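Local coordinates for IS607 family transposase IS1535 (Mycobacterium tuberculosis, PDB 6DGB), which probably binds DNA and carries out strand exchange as a serine-recombinase transposase, of which this chain is the C-terminal catalytic domain, at residues A[57-63]-A[85-90]; A[63-69]-A[90-96]; A[71-75]-A[103-107]; A[108-113]-A[129-133]. One frame throughout, in Å; residues are numbered along the deposited sequence.

Contact 1: residues A[57-63]-A[85-90]; sequences LSDPDAR and LSAQGR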
loop_
_atom_site.group_PDB
_atom_site.type_symbol
_atom_site.label_atom_id
_atom_site.label_comp_id
_atom_site.label_asym_id
_atom_site.label_seq_id
_atom_site.Cartn_x
_atom_site.Cartn_y
_atom_site.Cartn_z
ATOM N N LEU A 57 -13.179 -2.509 5.462
ATOM C CA LEU A 57 -12.569 -3.664 4.809
ATOM C C LEU A 57 -12.818 -4.973 5.548
ATOM O O LEU A 57 -13.018 -5.999 4.898
ATOM C CB LEU A 57 -11.077 -3.462 4.524
ATOM C CG LEU A 57 -10.724 -2.348 3.541
ATOM C CD1 LEU A 57 -9.220 -2.094 3.511
ATOM C CD2 LEU A 57 -11.334 -2.576 2.178
ATOM N N SER A 58 -12.864 -4.940 6.889
ATOM C CA SER A 58 -13.125 -6.143 7.684
ATOM C C SER A 58 -14.611 -6.525 7.718
ATOM O O SER A 58 -14.921 -7.642 8.109
ATOM C CB SER A 58 -12.554 -6.007 9.089
ATOM O OG SER A 58 -13.093 -4.893 9.780
ATOM N N ASP A 59 -15.529 -5.622 7.282
ATOM C CA ASP A 59 -16.965 -5.912 7.231
ATOM C C ASP A 59 -17.312 -6.571 5.895
ATOM O O ASP A 59 -17.238 -5.901 4.870
ATOM C CB ASP A 59 -17.820 -4.650 7.479
ATOM C CG ASP A 59 -19.313 -4.839 7.241
ATOM O OD1 ASP A 59 -19.892 -5.814 7.800
ATOM O OD2 ASP A 59 -19.906 -4.013 6.504
ATOM N N PRO A 60 -17.693 -7.871 5.878
ATOM C CA PRO A 60 -18.015 -8.534 4.592
ATOM C C PRO A 60 -19.279 -8.022 3.908
ATOM O O PRO A 60 -19.489 -8.329 2.731
ATOM C CB PRO A 60 -18.175 -10.006 4.972
ATOM C CG PRO A 60 -17.622 -10.118 6.353
ATOM C CD PRO A 60 -17.828 -8.806 7.008
ATOM N N ASP A 61 -20.125 -7.269 4.647
ATOM C CA ASP A 61 -21.363 -6.682 4.139
ATOM C C ASP A 61 -21.098 -5.496 3.208
ATOM O O ASP A 61 -21.990 -5.160 2.423
ATOM C CB ASP A 61 -22.267 -6.221 5.298
ATOM C CG ASP A 61 -22.998 -7.315 6.046
ATOM O OD1 ASP A 61 -22.795 -8.510 5.709
ATOM O OD2 ASP A 61 -23.782 -6.979 6.963
ATOM N N ALA A 62 -19.906 -4.826 3.335
ATOM C CA ALA A 62 -19.497 -3.673 2.517
ATOM C C ALA A 62 -19.023 -4.245 1.180
ATOM O O ALA A 62 -17.819 -4.424 0.955
ATOM C CB ALA A 62 -18.388 -2.887 3.219
ATOM N N ARG A 63 -20.004 -4.637 0.333
ATOM C CA ARG A 63 -19.770 -5.271 -0.966
ATOM C C ARG A 63 -19.202 -4.282 -1.973
ATOM O O ARG A 63 -18.387 -4.671 -2.796
ATOM C CB ARG A 63 -21.055 -5.932 -1.501
ATOM C CG ARG A 63 -20.806 -7.085 -2.495
ATOM C CD ARG A 63 -21.528 -8.360 -2.111
ATOM N NE ARG A 63 -21.082 -8.818 -0.802
ATOM C CZ ARG A 63 -20.283 -9.855 -0.589
ATOM N NH1 ARG A 63 -19.854 -10.589 -1.607
ATOM N NH2 ARG A 63 -19.915 -10.172 0.644
ATOM N N LEU A 85 -10.298 -8.497 -2.120
ATOM C CA LEU A 85 -11.753 -8.267 -2.068
ATOM C C LEU A 85 -12.513 -9.075 -3.124
ATOM O O LEU A 85 -13.588 -9.613 -2.833
ATOM C CB LEU A 85 -12.097 -6.761 -2.197
ATOM C CG LEU A 85 -11.753 -5.915 -1.001
ATOM C CD1 LEU A 85 -11.846 -4.463 -1.317
ATOM C CD2 LEU A 85 -12.610 -6.260 0.181
ATOM N N SER A 86 -11.947 -9.134 -4.354
ATOM C CA SER A 86 -12.488 -9.881 -5.473
ATOM C C SER A 86 -12.798 -11.311 -5.033
ATOM O O SER A 86 -13.921 -11.757 -5.249
ATOM C CB SER A 86 -11.515 -9.870 -6.648
ATOM O OG SER A 86 -10.464 -10.813 -6.503
ATOM N N ALA A 87 -11.832 -11.994 -4.334
ATOM C CA ALA A 87 -11.988 -13.352 -3.777
ATOM C C ALA A 87 -13.269 -13.529 -2.875
ATOM O O ALA A 87 -13.760 -14.655 -2.710
ATOM C CB ALA A 87 -10.739 -13.743 -3.002
ATOM N N GLN A 88 -13.804 -12.412 -2.323
ATOM C CA GLN A 88 -14.989 -12.421 -1.481
ATOM C C GLN A 88 -16.196 -11.751 -2.175
ATOM O O GLN A 88 -17.190 -11.456 -1.519
ATOM C CB GLN A 88 -14.689 -11.783 -0.115
ATOM C CG GLN A 88 -15.584 -12.354 0.984
ATOM C CD GLN A 88 -15.565 -11.632 2.309
ATOM O OE1 GLN A 88 -14.972 -10.556 2.471
ATOM N NE2 GLN A 88 -16.226 -12.228 3.296
ATOM N N GLY A 89 -16.092 -11.542 -3.491
ATOM C CA GLY A 89 -17.118 -10.928 -4.336
ATOM C C GLY A 89 -17.463 -9.486 -4.003
ATOM O O GLY A 89 -18.579 -9.017 -4.277
ATOM N N ARG A 90 -16.497 -8.784 -3.395
ATOM C CA ARG A 90 -16.584 -7.383 -2.993
ATOM C C ARG A 90 -15.682 -6.570 -3.933
ATOM O O ARG A 90 -14.678 -7.105 -4.445
ATOM C CB ARG A 90 -16.136 -7.216 -1.526
ATOM C CG ARG A 90 -16.948 -8.028 -0.509
ATOM C CD ARG A 90 -16.273 -8.070 0.841
ATOM N NE ARG A 90 -16.222 -6.749 1.457
ATOM C CZ ARG A 90 -15.346 -6.389 2.390
ATOM N NH1 ARG A 90 -14.441 -7.259 2.837
ATOM N NH2 ARG A 90 -15.365 -5.155 2.885
#
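Hydrogen bonds from one arginine dominate this contact. The Arg90 guanidinium sits in the bend of 57-63 and reads two backbone carbonyls near its plane: Leu57 O accepts from Arg90 NH1 at 2.8 Å and Arg90 NH2 at 3.2 Å, while Ala62 O accepts from Arg90 NE at 2.9 Å and Arg90 NH2 at 3.2 Å. Arg90 NH1 also makes a weak bond to Gln88 OE1 (3.4 Å) within its own segment. Arg63 NH2 bonds Pro60 O (2.8 Å), likewise within its segment, and Arg63 NH1 crosses to Gln88 O at 2.8 Å, a weak bond.

Both segments carry the chain from the end of a helix towards a strand of the parallel sheet. From helix 51-58 it passes through a type I turn, Asp59 to Ala62, and an inverse gamma turn centred on Ala62. Helix 78-86 closes in a Schellman motif, with Arg90 N bonded to Leu85 O and Gly89 N to Ser86 O; Gly89, with its positive phi, is the C-prime residue.

Packing is modest. Leu57 CD2 meets Leu85 CD1 at 4.0 Å, Pro60 CB lies 3.4 Å from Gln88 NE2, and Arg90 CG lies over a face of the Arg63 guanidinium, 3.8 Å from Arg63 CZ. Beyond this, Gln88 packs on Gln88 of the second subunit and gives a weak hydrogen bond to that subunit's Ala87 O.

Contact 2: residues A[63-69]-A[90-96]; sequences RVIVVEH and RRIVVAD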
loop_
_atom_site.group_PDB
_atom_site.type_symbol
_atom_site.label_atom_id
_atom_site.label_comp_id
_atom_site.label_asym_id
_atom_site.label_seq_id
_atom_site.Cartn_x
_atom_site.Cartn_y
_atom_site.Cartn_z
ATOM N N ARG A 63 -20.004 -4.637 0.333
ATOM C CA ARG A 63 -19.770 -5.271 -0.966
ATOM C C ARG A 63 -19.202 -4.282 -1.973
ATOM O O ARG A 63 -18.387 -4.671 -2.796
ATOM C CB ARG A 63 -21.055 -5.932 -1.501
ATOM C CG ARG A 63 -20.806 -7.085 -2.495
ATOM C CD ARG A 63 -21.528 -8.360 -2.111
ATOM N NE ARG A 63 -21.082 -8.818 -0.802
ATOM C CZ ARG A 63 -20.283 -9.855 -0.589
ATOM N NH1 ARG A 63 -19.854 -10.589 -1.607
ATOM N NH2 ARG A 63 -19.915 -10.172 0.644
ATOM N N VAL A 64 -19.643 -3.020 -1.923
ATOM C CA VAL A 64 -19.194 -1.980 -2.834
ATOM C C VAL A 64 -18.634 -0.821 -2.017
ATOM O O VAL A 64 -19.289 -0.320 -1.110
ATOM C CB VAL A 64 -20.329 -1.592 -3.826
ATOM C CG1 VAL A 64 -20.125 -0.215 -4.448
ATOM C CG2 VAL A 64 -20.460 -2.636 -4.919
ATOM N N ILE A 65 -17.397 -0.453 -2.305
ATOM C CA ILE A 65 -16.691 0.635 -1.642
ATOM C C ILE A 65 -16.393 1.675 -2.711
ATOM O O ILE A 65 -15.571 1.444 -3.613
ATOM C CB ILE A 65 -15.411 0.137 -0.905
ATOM C CG1 ILE A 65 -15.782 -0.902 0.195
ATOM C CG2 ILE A 65 -14.618 1.328 -0.324
ATOM C CD1 ILE A 65 -14.720 -1.648 0.709
ATOM N N VAL A 66 -17.069 2.811 -2.608
ATOM C CA VAL A 66 -16.965 3.901 -3.568
ATOM C C VAL A 66 -16.042 5.010 -3.036
ATOM O O VAL A 66 -16.263 5.560 -1.948
ATOM C CB VAL A 66 -18.380 4.421 -4.010
ATOM C CG1 VAL A 66 -18.296 5.395 -5.183
ATOM C CG2 VAL A 66 -19.320 3.270 -4.352
ATOM N N VAL A 67 -15.004 5.321 -3.831
ATOM C CA VAL A 67 -14.043 6.418 -3.611
ATOM C C VAL A 67 -14.087 7.447 -4.758
ATOM O O VAL A 67 -14.465 7.084 -5.873
ATOM C CB VAL A 67 -12.599 5.918 -3.391
ATOM C CG1 VAL A 67 -12.407 5.449 -1.964
ATOM C CG2 VAL A 67 -12.197 4.860 -4.412
ATOM N N GLU A 68 -13.635 8.692 -4.518
ATOM C CA GLU A 68 -13.612 9.684 -5.588
ATOM C C GLU A 68 -12.490 9.328 -6.550
ATOM O O GLU A 68 -12.755 9.127 -7.731
ATOM C CB GLU A 68 -13.481 11.109 -5.055
ATOM C CG GLU A 68 -13.573 12.145 -6.163
ATOM C CD GLU A 68 -13.348 13.591 -5.770
ATOM O OE1 GLU A 68 -12.369 13.869 -5.040
ATOM O OE2 GLU A 68 -14.098 14.460 -6.274
ATOM N N HIS A 69 -11.254 9.210 -6.042
ATOM C CA HIS A 69 -10.106 8.797 -6.831
ATOM C C HIS A 69 -9.576 7.596 -6.091
ATOM O O HIS A 69 -9.904 7.421 -4.909
ATOM C CB HIS A 69 -9.011 9.888 -6.884
ATOM C CG HIS A 69 -9.396 11.219 -7.481
ATOM N ND1 HIS A 69 -10.384 11.337 -8.459
ATOM C CD2 HIS A 69 -8.883 12.452 -7.237
ATOM C CE1 HIS A 69 -10.457 12.630 -8.748
ATOM N NE2 HIS A 69 -9.581 13.342 -8.034
ATOM N N ARG A 90 -16.497 -8.784 -3.395
ATOM C CA ARG A 90 -16.584 -7.383 -2.993
ATOM C C ARG A 90 -15.682 -6.570 -3.933
ATOM O O ARG A 90 -14.678 -7.105 -4.445
ATOM C CB ARG A 90 -16.136 -7.216 -1.526
ATOM C CG ARG A 90 -16.948 -8.028 -0.509
ATOM C CD ARG A 90 -16.273 -8.070 0.841
ATOM N NE ARG A 90 -16.222 -6.749 1.457
ATOM C CZ ARG A 90 -15.346 -6.389 2.390
ATOM N NH1 ARG A 90 -14.441 -7.259 2.837
ATOM N NH2 ARG A 90 -15.365 -5.155 2.885
ATOM N N ARG A 91 -16.034 -5.291 -4.175
ATOM C CA ARG A 91 -15.256 -4.453 -5.090
ATOM C C ARG A 91 -15.163 -2.974 -4.707
ATOM O O ARG A 91 -15.971 -2.460 -3.937
ATOM C CB ARG A 91 -15.760 -4.597 -6.547
ATOM C CG ARG A 91 -17.154 -4.068 -6.800
ATOM C CD ARG A 91 -17.539 -4.190 -8.259
ATOM N NE ARG A 91 -18.878 -3.652 -8.491
ATOM C CZ ARG A 91 -20.000 -4.346 -8.318
ATOM N NH1 ARG A 91 -19.950 -5.620 -7.928
ATOM N NH2 ARG A 91 -21.179 -3.775 -8.531
ATOM N N ILE A 92 -14.151 -2.304 -5.284
ATOM C CA ILE A 92 -13.863 -0.881 -5.138
ATOM C C ILE A 92 -14.315 -0.177 -6.415
ATOM O O ILE A 92 -13.887 -0.541 -7.520
ATOM C CB ILE A 92 -12.355 -0.660 -4.845
ATOM C CG1 ILE A 92 -12.014 -1.110 -3.423
ATOM C CG2 ILE A 92 -11.932 0.795 -5.074
ATOM C CD1 ILE A 92 -10.864 -1.778 -3.306
ATOM N N VAL A 93 -15.179 0.839 -6.262
ATOM C CA VAL A 93 -15.634 1.634 -7.400
ATOM C C VAL A 93 -14.935 3.008 -7.330
ATOM O O VAL A 93 -14.792 3.560 -6.241
ATOM C CB VAL A 93 -17.182 1.716 -7.515
ATOM C CG1 VAL A 93 -17.596 2.459 -8.773
ATOM C CG2 VAL A 93 -17.810 0.329 -7.506
ATOM N N VAL A 94 -14.423 3.504 -8.475
ATOM C CA VAL A 94 -13.778 4.823 -8.572
ATOM C C VAL A 94 -14.697 5.735 -9.380
ATOM O O VAL A 94 -14.968 5.459 -10.549
ATOM C CB VAL A 94 -12.342 4.758 -9.141
ATOM C CG1 VAL A 94 -11.694 6.136 -9.122
ATOM C CG2 VAL A 94 -11.495 3.771 -8.345
ATOM N N ALA A 95 -15.207 6.787 -8.739
ATOM C CA ALA A 95 -16.175 7.750 -9.310
ATOM C C ALA A 95 -15.595 8.770 -10.297
ATOM O O ALA A 95 -16.360 9.368 -11.058
ATOM C CB ALA A 95 -16.907 8.480 -8.186
ATOM N N ASP A 96 -14.269 8.993 -10.257
ATOM C CA ASP A 96 -13.544 9.952 -11.101
ATOM C C ASP A 96 -12.093 9.486 -11.349
ATOM O O ASP A 96 -11.408 9.089 -10.403
ATOM C CB ASP A 96 -13.491 11.347 -10.423
ATOM C CG ASP A 96 -14.526 12.390 -10.832
ATOM O OD1 ASP A 96 -15.229 12.172 -11.852
ATOM O OD2 ASP A 96 -14.611 13.447 -10.144
#
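Arg90, Arg63 and Ile65 lose the most surface here. Where the strands begin, Arg90 CG lies over one face of the Arg63 guanidinium, 3.8 Å from Arg63 CZ, and Arg63 O takes a hydrogen bond from Arg91 N (2.8 Å) while also meeting Arg90 CA at 3.3 Å in a CA-H...O contact. The two guanidinium groups bond elsewhere, Arg63 to Pro60 O and Arg90 to Leu57 O and Ala62 O.

Ile65 continues the pairing. Ile65 N donates to Arg91 O (3.0 Å) and Ile65 O accepts from Val93 N (2.7 Å), the pattern of parallel strands, with Val67 N to Val93 O and Ala95 N to Val67 O (both 3.0 Å) following. Strands 64-67 and 91-94 thus join as the two strands of a beta-alpha-beta unit whose connection contains helix 78-86; their axes approach to 4.6 Å at 27°. On the face bearing Ile65, Val67, Ile92 and Val94, Ile65 meets helix 51-58 and Ile92 meets helix 78-86, while Val67 and Ile92 touch Leu73. Val66 and Val93, on the other face, meet helix 14-30. Beyond the strands, His69 ND1 donates to Asp96 O at 3.1 Å, while the carboxylate of Glu68 pairs with Arg19.

Contact 3: residues A[71-75]-A[103-107]; sequences DRLAR and DLVCD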
loop_
_atom_site.group_PDB
_atom_site.type_symbol
_atom_site.label_atom_id
_atom_site.label_comp_id
_atom_site.label_asym_id
_atom_site.label_seq_id
_atom_site.Cartn_x
_atom_site.Cartn_y
_atom_site.Cartn_z
ATOM N N ASP A 71 -6.394 6.986 -5.106
ATOM C CA ASP A 71 -5.457 7.431 -4.065
ATOM C C ASP A 71 -6.093 7.772 -2.713
ATOM O O ASP A 71 -5.363 7.918 -1.727
ATOM C CB ASP A 71 -4.591 8.601 -4.555
ATOM C CG ASP A 71 -5.382 9.797 -5.033
ATOM O OD1 ASP A 71 -5.691 9.856 -6.248
ATOM O OD2 ASP A 71 -5.666 10.694 -4.199
ATOM N N ARG A 72 -7.431 7.911 -2.652
ATOM C CA ARG A 72 -8.119 8.230 -1.398
ATOM C C ARG A 72 -8.234 6.983 -0.537
ATOM O O ARG A 72 -8.237 7.073 0.694
ATOM C CB ARG A 72 -9.479 8.901 -1.642
ATOM C CG ARG A 72 -9.400 10.197 -2.422
ATOM C CD ARG A 72 -8.859 11.358 -1.620
ATOM N NE ARG A 72 -7.404 11.483 -1.760
ATOM C CZ ARG A 72 -6.604 12.063 -0.865
ATOM N NH1 ARG A 72 -7.107 12.571 0.254
ATOM N NH2 ARG A 72 -5.296 12.131 -1.078
ATOM N N LEU A 73 -8.307 5.816 -1.191
ATOM C CA LEU A 73 -8.378 4.546 -0.500
ATOM C C LEU A 73 -6.976 4.180 -0.045
ATOM O O LEU A 73 -6.836 3.625 1.027
ATOM C CB LEU A 73 -8.950 3.449 -1.408
ATOM C CG LEU A 73 -9.565 2.281 -0.656
ATOM C CD1 LEU A 73 -11.024 2.514 -0.400
ATOM C CD2 LEU A 73 -9.413 1.026 -1.415
ATOM N N ALA A 74 -5.946 4.472 -0.874
ATOM C CA ALA A 74 -4.507 4.234 -0.637
ATOM C C ALA A 74 -3.652 4.802 -1.774
ATOM O O ALA A 74 -3.999 4.646 -2.948
ATOM C CB ALA A 74 -4.219 2.742 -0.473
ATOM N N ARG A 75 -2.532 5.460 -1.422
ATOM C CA ARG A 75 -1.545 5.998 -2.376
ATOM C C ARG A 75 -0.846 4.816 -3.067
ATOM O O ARG A 75 -0.500 4.936 -4.244
ATOM C CB ARG A 75 -0.498 6.854 -1.638
ATOM C CG ARG A 75 0.409 7.699 -2.543
ATOM C CD ARG A 75 -0.283 8.920 -3.166
ATOM N NE ARG A 75 -0.986 9.709 -2.154
ATOM C CZ ARG A 75 -1.658 10.831 -2.374
ATOM N NH1 ARG A 75 -1.720 11.351 -3.593
ATOM N NH2 ARG A 75 -2.285 11.437 -1.378
ATOM N N ASP A 103 -2.599 15.988 -1.754
ATOM C CA ASP A 103 -1.875 15.593 -0.535
ATOM C C ASP A 103 -0.459 15.035 -0.769
ATOM O O ASP A 103 0.267 14.771 0.200
ATOM C CB ASP A 103 -2.683 14.487 0.190
ATOM C CG ASP A 103 -4.148 14.735 0.530
ATOM O OD1 ASP A 103 -4.657 15.832 0.222
ATOM O OD2 ASP A 103 -4.784 13.828 1.105
ATOM N N LEU A 104 -0.099 14.829 -2.046
ATOM C CA LEU A 104 1.092 14.136 -2.553
ATOM C C LEU A 104 2.439 14.580 -1.957
ATOM O O LEU A 104 3.238 13.726 -1.580
ATOM C CB LEU A 104 1.099 14.267 -4.083
ATOM C CG LEU A 104 2.045 13.419 -4.886
ATOM C CD1 LEU A 104 1.784 11.941 -4.675
ATOM C CD2 LEU A 104 1.894 13.746 -6.338
ATOM N N VAL A 105 2.678 15.899 -1.898
ATOM C CA VAL A 105 3.886 16.533 -1.357
ATOM C C VAL A 105 3.995 16.252 0.154
ATOM O O VAL A 105 5.082 15.943 0.651
ATOM C CB VAL A 105 3.972 18.037 -1.753
ATOM C CG1 VAL A 105 2.632 18.762 -1.564
ATOM C CG2 VAL A 105 5.128 18.762 -1.061
ATOM N N CYS A 106 2.859 16.247 0.856
ATOM C CA CYS A 106 2.812 15.903 2.272
ATOM C C CYS A 106 3.035 14.411 2.444
ATOM O O CYS A 106 3.592 14.000 3.462
ATOM C CB CYS A 106 1.508 16.368 2.912
ATOM S SG CYS A 106 1.470 18.139 3.265
ATOM N N ASP A 107 2.650 13.608 1.422
ATOM C CA ASP A 107 2.829 12.152 1.410
ATOM C C ASP A 107 4.276 11.800 1.071
ATOM O O ASP A 107 4.764 10.766 1.521
ATOM C CB ASP A 107 1.797 11.434 0.497
ATOM C CG ASP A 107 0.411 11.193 1.120
ATOM O OD1 ASP A 107 0.151 11.696 2.248
ATOM O OD2 ASP A 107 -0.416 10.528 0.482
#
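Two arginines approach head to head here: Arg72 NH2 and Arg75 NH2, both donors, are 3.1 Å apart. Carboxylates on either segment offset their charge. Asp103 OD2 lies at the edge of the Arg72 guanidinium, in a salt bridge with Arg72 NH1 at 2.8 Å and a weak bond to Arg72 NH2 at 2.8 Å, while Arg72 NE turns to Asp71 OD2 at 3.1 Å, completing an Asp71-Arg72-Asp103 network. Arg75 has its own acid: Asp107 OD2 is 2.8 Å from both Arg75 NE and Arg75 NH2, a salt bridge with weak hydrogen-bond angles, and Leu104 CA covers one face of its guanidinium.

Such a cluster is consistent with the arginine-rich active-site region of serine recombinases, and Ser9 OG also bonds Asp103 OD2. Segment 71-75 belongs to the loop between strand 64-67 and helix 78-86, with Leu73 packed on that strand; segment 103-107 leads into helix 104-120. Arg75 from the loop and Asp107 from the helix both pack on Met115 of the second subunit.

Contact 4: residues A[108-113]-A[129-133]; sequences MIEVLT and AMRAV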
loop_
_atom_site.group_PDB
_atom_site.type_symbol
_atom_site.label_atom_id
_atom_site.label_comp_id
_atom_site.label_asym_id
_atom_site.label_seq_id
_atom_site.Cartn_x
_atom_site.Cartn_y
_atom_site.Cartn_z
ATOM N N MET A 108 4.978 12.694 0.336
ATOM C CA MET A 108 6.397 12.563 -0.043
ATOM C C MET A 108 7.257 12.719 1.231
ATOM O O MET A 108 8.242 12.002 1.414
ATOM C CB MET A 108 6.760 13.645 -1.076
ATOM C CG MET A 108 7.782 13.221 -2.109
ATOM S SD MET A 108 7.613 14.079 -3.725
ATOM C CE MET A 108 8.320 15.694 -3.344
ATOM N N ILE A 109 6.840 13.637 2.132
ATOM C CA ILE A 109 7.502 13.888 3.414
ATOM C C ILE A 109 7.263 12.720 4.382
ATOM O O ILE A 109 8.244 12.238 4.935
ATOM C CB ILE A 109 7.145 15.279 4.012
ATOM C CG1 ILE A 109 7.550 16.407 3.033
ATOM C CG2 ILE A 109 7.805 15.483 5.391
ATOM C CD1 ILE A 109 6.914 17.714 3.241
ATOM N N GLU A 110 6.005 12.251 4.591
ATOM C CA GLU A 110 5.755 11.134 5.522
ATOM C C GLU A 110 6.428 9.820 5.071
ATOM O O GLU A 110 6.833 9.039 5.933
ATOM C CB GLU A 110 4.267 10.932 5.872
ATOM C CG GLU A 110 3.383 10.311 4.794
ATOM C CD GLU A 110 1.883 10.550 4.927
ATOM O OE1 GLU A 110 1.460 11.730 4.977
ATOM O OE2 GLU A 110 1.124 9.556 4.910
ATOM N N VAL A 111 6.628 9.626 3.744
ATOM C CA VAL A 111 7.329 8.467 3.168
ATOM C C VAL A 111 8.812 8.563 3.509
ATOM O O VAL A 111 9.371 7.623 4.079
ATOM C CB VAL A 111 7.096 8.340 1.626
ATOM C CG1 VAL A 111 8.202 7.542 0.938
ATOM C CG2 VAL A 111 5.748 7.715 1.320
ATOM N N LEU A 112 9.448 9.675 3.117
ATOM C CA LEU A 112 10.855 9.929 3.352
ATOM C C LEU A 112 11.192 9.951 4.835
ATOM O O LEU A 112 12.246 9.434 5.183
ATOM C CB LEU A 112 11.295 11.229 2.678
ATOM C CG LEU A 112 11.701 11.149 1.217
ATOM C CD1 LEU A 112 11.428 12.478 0.512
ATOM C CD2 LEU A 112 13.184 10.732 1.081
ATOM N N THR A 113 10.298 10.479 5.711
ATOM C CA THR A 113 10.539 10.486 7.158
ATOM C C THR A 113 10.716 9.046 7.659
ATOM O O THR A 113 11.767 8.731 8.215
ATOM C CB THR A 113 9.462 11.267 7.944
ATOM O OG1 THR A 113 9.479 12.631 7.532
ATOM C CG2 THR A 113 9.690 11.225 9.456
ATOM N N ALA A 129 14.033 14.282 5.541
ATOM C CA ALA A 129 12.932 14.225 4.579
ATOM C C ALA A 129 12.583 15.611 4.008
ATOM O O ALA A 129 12.242 15.705 2.830
ATOM C CB ALA A 129 11.704 13.640 5.246
ATOM N N MET A 130 12.660 16.674 4.841
ATOM C CA MET A 130 12.353 18.062 4.458
ATOM C C MET A 130 13.373 18.645 3.482
ATOM O O MET A 130 12.978 19.318 2.535
ATOM C CB MET A 130 12.250 18.966 5.694
ATOM C CG MET A 130 11.084 18.650 6.619
ATOM S SD MET A 130 9.446 18.767 5.899
ATOM C CE MET A 130 9.292 20.559 5.716
ATOM N N ARG A 131 14.675 18.412 3.726
ATOM C CA ARG A 131 15.761 18.873 2.853
ATOM C C ARG A 131 15.718 18.084 1.536
ATOM O O ARG A 131 16.092 18.609 0.484
ATOM C CB ARG A 131 17.132 18.650 3.498
ATOM C CG ARG A 131 17.428 19.430 4.776
ATOM C CD ARG A 131 18.740 19.000 5.446
ATOM N NE ARG A 131 18.999 17.559 5.308
ATOM C CZ ARG A 131 19.529 16.769 6.242
ATOM N NH1 ARG A 131 19.830 17.254 7.443
ATOM N NH2 ARG A 131 19.727 15.477 5.992
ATOM N N ALA A 132 15.281 16.808 1.609
ATOM C CA ALA A 132 15.158 15.892 0.474
ATOM C C ALA A 132 14.040 16.310 -0.465
ATOM O O ALA A 132 14.307 16.413 -1.662
ATOM C CB ALA A 132 14.935 14.466 0.952
ATOM N N VAL A 133 12.803 16.563 0.064
ATOM C CA VAL A 133 11.636 17.011 -0.710
ATOM C C VAL A 133 11.973 18.347 -1.383
ATOM O O VAL A 133 11.534 18.612 -2.501
ATOM C CB VAL A 133 10.341 17.035 0.161
ATOM C CG1 VAL A 133 9.313 18.060 -0.321
ATOM C CG2 VAL A 133 9.722 15.646 0.227
#
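Both segments are helical throughout, 108-113 within helix 104-120 and 129-133 within helix 125-135. Their axes come within 9.0 Å and cross steeply, with 129° between the N-to-C directions, so the chain turns back obliquely. The backbones are nearest at Leu112 and Ala129, whose CA atoms are 4.9 Å apart.

The small side chain of Ala129 permits that approach. Its CB is 3.5 Å from Leu112 CB, 3.7 Å from Ile109 O and 3.3 Å from Thr113 OG1; the Thr113 hydroxyl bonds back to Ile109 O at 2.9 Å within its own helix. One turn on, Val133 inserts CG2 among three residues of the facing helix, at 3.6 Å from Ile109 CG1, 3.6 Å from Leu112 CD1 and 3.8 Å from Met108 CB. Leu112 CD1 also touches Ala132 CB at 4.1 Å. At the margin, Met130 starts away from the partner but folds back, bringing its SD to 3.7 Å from Ile109 CG2.

Helix 104-120 follows the last strand of the sheet and packs on the second subunit, Val111 and Leu112 against their counterparts and Met108 against Leu112 of that chain, consistent with the long dimerising helix of serine recombinases; helix 125-135 folds back onto it. No hydrogen bond or salt bridge crosses between 108-113 and 129-133, so these two segments pack by apolar fit alone, with no polar pair to set the register.

Contacts 1 and 2 are continuous: they share Arg63 and Arg90, and Leu85 CD1 of helix 78-86 packs on Ile92 CD1 of strand 91-94 at 3.5 Å. Contact 3, centred about 16 Å from contact 2, touches it through Leu73, whose CD1 lies 3.6 Å from Val67 CG1; this ties the loop carrying the charged cluster, probably the active-site region, to the apolar face of strands 64-67 and 91-94. Nearest atoms of contacts 1 and 3 stay about 5 Å apart. Contact 4 continues along helix 104-120, its centre about 14 Å from that of contact 3 but 34 Å from that of contact 1. Contacts 1, 3 and 4 reach the second subunit, and contact 2 does so through Arg90.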